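Peroxisomal acyl-coenzyme A oxidase 1 (Arabidopsis thaliana, PDB 1W07) catalyses the FAD-dependent desaturation of long- and medium-chain acyl-CoAs to 2-trans-enoyl-CoAs, passing the electrons to oxygen to give hydrogen peroxide. Local coordinates at residues Q137-H142 and A171-P176. The protein carries 1 engineered substitution. Sequence-based numbering, arbitrary orientation. Where two conformers were deposited one is given.
Sequences QTELGH and ASKWWP. With FAD (flavin-adenine dinucleotide), chain I.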
loop_
_atom_site.group_PDB
_atom_site.type_symbol
_atom_site.label_atom_id
_atom_site.label_comp_id
_atom_site.label_asym_id
_atom_site.label_seq_id
_atom_site.Cartn_x
_atom_site.Cartn_y
_atom_site.Cartn_z
ATOM N N GLN B 137 25.620 3.634 8.916
ATOM C CA GLN B 137 26.070 2.334 8.460
ATOM C C GLN B 137 25.794 2.168 6.965
ATOM O O GLN B 137 26.714 2.031 6.167
ATOM C CB GLN B 137 25.366 1.248 9.287
ATOM C CG GLN B 137 25.610 -0.184 8.838
ATOM C CD GLN B 137 25.013 -1.197 9.801
ATOM O OE1 GLN B 137 25.494 -1.362 10.921
ATOM N NE2 GLN B 137 23.943 -1.863 9.378
ATOM N N THR B 138 24.521 2.208 6.598
ATOM C CA THR B 138 24.107 2.035 5.212
ATOM C C THR B 138 24.779 2.983 4.216
ATOM O O THR B 138 25.047 4.144 4.517
ATOM C CB THR B 138 22.577 2.173 5.097
ATOM O OG1 THR B 138 21.971 1.148 5.890
ATOM C CG2 THR B 138 22.122 2.035 3.654
ATOM N N GLU B 139 25.040 2.461 3.022
ATOM C CA GLU B 139 25.654 3.234 1.956
ATOM C C GLU B 139 24.770 3.104 0.723
ATOM O O GLU B 139 23.827 2.320 0.707
ATOM C CB GLU B 139 27.063 2.701 1.629
ATOM C CG GLU B 139 27.890 2.338 2.865
ATOM C CD GLU B 139 29.340 1.953 2.554
ATOM O OE1 GLU B 139 29.586 1.202 1.585
ATOM O OE2 GLU B 139 30.230 2.390 3.309
ATOM N N LEU B 140 25.087 3.878 -0.307
ATOM C CA LEU B 140 24.341 3.833 -1.557
ATOM C C LEU B 140 24.276 2.412 -2.093
ATOM O O LEU B 140 23.213 1.924 -2.474
ATOM C CB LEU B 140 24.993 4.733 -2.612
ATOM C CG LEU B 140 24.450 6.161 -2.712
ATOM C CD1 LEU B 140 25.344 7.016 -3.607
ATOM C CD2 LEU B 140 23.030 6.109 -3.260
ATOM N N GLY B 141 25.419 1.741 -2.111
ATOM C CA GLY B 141 25.454 0.390 -2.636
ATOM C C GLY B 141 25.177 -0.759 -1.698
ATOM O O GLY B 141 25.011 -1.883 -2.168
ATOM N N HIS B 142 25.110 -0.505 -0.390
ATOM C CA HIS B 142 24.886 -1.589 0.575
ATOM C C HIS B 142 24.044 -1.225 1.797
ATOM O O HIS B 142 24.366 -0.296 2.549
ATOM C CB HIS B 142 26.232 -2.157 1.066
ATOM C CG HIS B 142 27.042 -2.806 -0.011
ATOM N ND1 HIS B 142 27.799 -2.087 -0.913
ATOM C CD2 HIS B 142 27.182 -4.107 -0.355
ATOM C CE1 HIS B 142 28.365 -2.919 -1.768
ATOM N NE2 HIS B 142 28.008 -4.150 -1.450
ATOM N N ALA B 171 30.086 4.143 -2.174
ATOM C CA ALA B 171 30.543 3.895 -0.811
ATOM C C ALA B 171 29.977 4.974 0.116
ATOM O O ALA B 171 30.066 4.862 1.338
ATOM C CB ALA B 171 32.075 3.902 -0.756
ATOM N N SER B 172 29.406 6.012 -0.474
ATOM C CA SER B 172 28.832 7.114 0.298
ATOM C C SER B 172 27.741 6.628 1.255
ATOM O O SER B 172 26.896 5.818 0.876
ATOM C CB SER B 172 28.234 8.161 -0.647
ATOM O OG SER B 172 29.178 8.591 -1.611
ATOM N N LYS B 173 27.754 7.125 2.486
ATOM C CA LYS B 173 26.740 6.747 3.472
ATOM C C LYS B 173 25.450 7.325 2.913
ATOM O O LYS B 173 25.456 8.413 2.335
ATOM C CB LYS B 173 27.043 7.345 4.851
ATOM C CG LYS B 173 28.293 6.774 5.484
ATOM C CD LYS B 173 28.185 5.256 5.570
ATOM C CE LYS B 173 29.462 4.633 6.103
ATOM N NZ LYS B 173 29.389 3.138 6.206
ATOM N N TRP B 174 24.346 6.611 3.087
ATOM C CA TRP B 174 23.074 7.042 2.522
ATOM C C TRP B 174 21.924 6.442 3.331
ATOM O O TRP B 174 21.862 5.224 3.501
ATOM C CB TRP B 174 23.033 6.561 1.060
ATOM C CG TRP B 174 21.943 7.145 0.203
ATOM C CD1 TRP B 174 20.639 6.733 0.131
ATOM C CD2 TRP B 174 22.054 8.277 -0.659
ATOM N NE1 TRP B 174 19.941 7.547 -0.717
ATOM C CE2 TRP B 174 20.783 8.501 -1.222
ATOM C CE3 TRP B 174 23.112 9.134 -1.009
ATOM C CZ2 TRP B 174 20.532 9.549 -2.121
ATOM C CZ3 TRP B 174 22.869 10.171 -1.896
ATOM C CH2 TRP B 174 21.580 10.372 -2.445
ATOM N N TRP B 175 21.053 7.327 3.819
ATOM C CA TRP B 175 19.861 7.031 4.635
ATOM C C TRP B 175 19.896 7.389 6.123
ATOM O O TRP B 175 18.841 7.620 6.725
ATOM C CB TRP B 175 19.420 5.549 4.510
ATOM C CG TRP B 175 18.559 5.307 3.307
ATOM C CD1 TRP B 175 18.873 4.582 2.200
ATOM C CD2 TRP B 175 17.291 5.928 3.034
ATOM N NE1 TRP B 175 17.885 4.721 1.242
ATOM C CE2 TRP B 175 16.906 5.546 1.729
ATOM C CE3 TRP B 175 16.452 6.779 3.766
ATOM C CZ2 TRP B 175 15.721 5.988 1.137
ATOM C CZ3 TRP B 175 15.266 7.221 3.178
ATOM C CH2 TRP B 175 14.916 6.824 1.874
ATOM N N PRO B 176 21.090 7.441 6.752
ATOM C CA PRO B 176 21.143 7.764 8.177
ATOM C C PRO B 176 20.264 8.924 8.665
ATOM O O PRO B 176 20.435 10.069 8.246
ATOM C CB PRO B 176 22.627 7.994 8.413
ATOM C CG PRO B 176 23.236 6.915 7.529
ATOM C CD PRO B 176 22.445 7.139 6.241
HETATM P PA FAD I . 18.254 -4.723 -0.515
HETATM O O1A FAD I . 18.729 -5.536 0.626
HETATM O O2A FAD I . 19.239 -4.330 -1.546
HETATM O O5B FAD I . 17.025 -5.495 -1.206
HETATM C C5B FAD I . 16.421 -5.000 -2.403
HETATM C C4B FAD I . 15.554 -6.090 -3.042
HETATM O O4B FAD I . 16.402 -7.228 -3.284
HETATM C C3B FAD I . 14.456 -6.557 -2.082
HETATM O O3B FAD I . 13.359 -7.090 -2.827
HETATM C C2B FAD I . 15.164 -7.662 -1.301
HETATM O O2B FAD I . 14.216 -8.633 -0.849
HETATM C C1B FAD I . 15.996 -8.300 -2.417
HETATM N N9A FAD I . 17.169 -9.019 -1.865
HETATM C C8A FAD I . 18.293 -8.461 -1.412
HETATM N N7A FAD I . 19.125 -9.413 -0.988
HETATM C C5A FAD I . 18.526 -10.586 -1.165
HETATM C C6A FAD I . 18.901 -11.902 -0.926
HETATM N N6A FAD I . 20.049 -12.195 -0.325
HETATM N N1A FAD I . 18.013 -12.925 -1.282
HETATM C C2A FAD I . 16.778 -12.606 -1.855
HETATM N N3A FAD I . 16.452 -11.341 -2.056
HETATM C C4A FAD I . 17.283 -10.336 -1.731
HETATM N N1 FAD I . 20.621 2.906 7.664
HETATM C C2 FAD I . 21.541 3.345 8.625
HETATM O O2 FAD I . 22.683 2.892 8.634
HETATM N N3 FAD I . 21.145 4.313 9.561
HETATM C C4 FAD I . 19.846 4.836 9.529
HETATM O O4 FAD I . 19.501 5.661 10.377
HETATM C C4X FAD I . 18.947 4.411 8.555
HETATM N N5 FAD I . 17.670 4.982 8.459
HETATM C C5X FAD I . 16.765 4.575 7.475
HETATM C C6 FAD I . 15.549 5.234 7.326
HETATM C C7 FAD I . 14.699 4.907 6.277
HETATM C C7M FAD I . 13.379 5.665 6.139
HETATM C C8 FAD I . 15.064 3.907 5.369
HETATM C C8M FAD I . 14.147 3.526 4.205
HETATM C C9 FAD I . 16.276 3.244 5.529
HETATM C C9A FAD I . 17.134 3.567 6.575
HETATM N N10 FAD I . 18.389 2.958 6.705
HETATM C C10 FAD I . 19.326 3.444 7.633
HETATM C "C1'" FAD I . 18.806 1.864 5.792
HETATM C "C2'" FAD I . 18.131 0.552 6.205
HETATM O "O2'" FAD I . 18.399 0.277 7.581
HETATM C "C3'" FAD I . 18.535 -0.660 5.359
HETATM O "O3'" FAD I . 19.953 -0.837 5.424
HETATM C "C4'" FAD I . 18.124 -0.520 3.891
HETATM O "O4'" FAD I . 16.883 0.177 3.760
HETATM C "C5'" FAD I . 18.002 -1.913 3.274
HETATM O "O5'" FAD I . 17.449 -1.828 1.961
HETATM P P FAD I . 18.340 -2.161 0.668
HETATM O O1P FAD I . 18.248 -0.991 -0.230
HETATM O O2P FAD I . 19.677 -2.615 1.114
HETATM O O3P FAD I . 17.533 -3.395 0.032
#
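Part of the FAD pocket in the acyl-CoA dehydrogenase-type middle domain is formed by the loop 137-142 and the short strand 173-174, joined by a single beta bridge between Glu139 and Lys173. Two backbone bonds define it: Trp174 N to Thr138 O and Leu140 N to Ser172 O, both 2.9 Å, the first with its donor 38° out of the carbonyl plane, the second nearly along the C=O axis. The Lys173 chain, bent at chi2 (-56°), returns to the loop. Lys173 NZ meets Gln137 O in the carbonyl plane at 2.9 Å and salt-bridges the anti lone pair of Glu139 OE2 at 3.1 Å, with Tyr189 O as a third acceptor; Thr151 also holds OE2. A methionine here would remove the ammonium group and would probably loosen the hold on Gln137 and Glu139, which flank Thr138. On the strand's other flank, Leu140 CD2 lies over the five-membered ring of Trp174, 3.8 Å from its centroid, and the second subunit's His402 meets this indole nearly perpendicularly. FAD C8 lies 3.5 Å above the Trp175 indole plane, offset toward its rim. Gln137 N and Thr138 N both bond FAD O2, the latter almost straight (171°), while Thr138 OG1 donates to FAD N1 at 2.8 Å and accepts from FAD O3'.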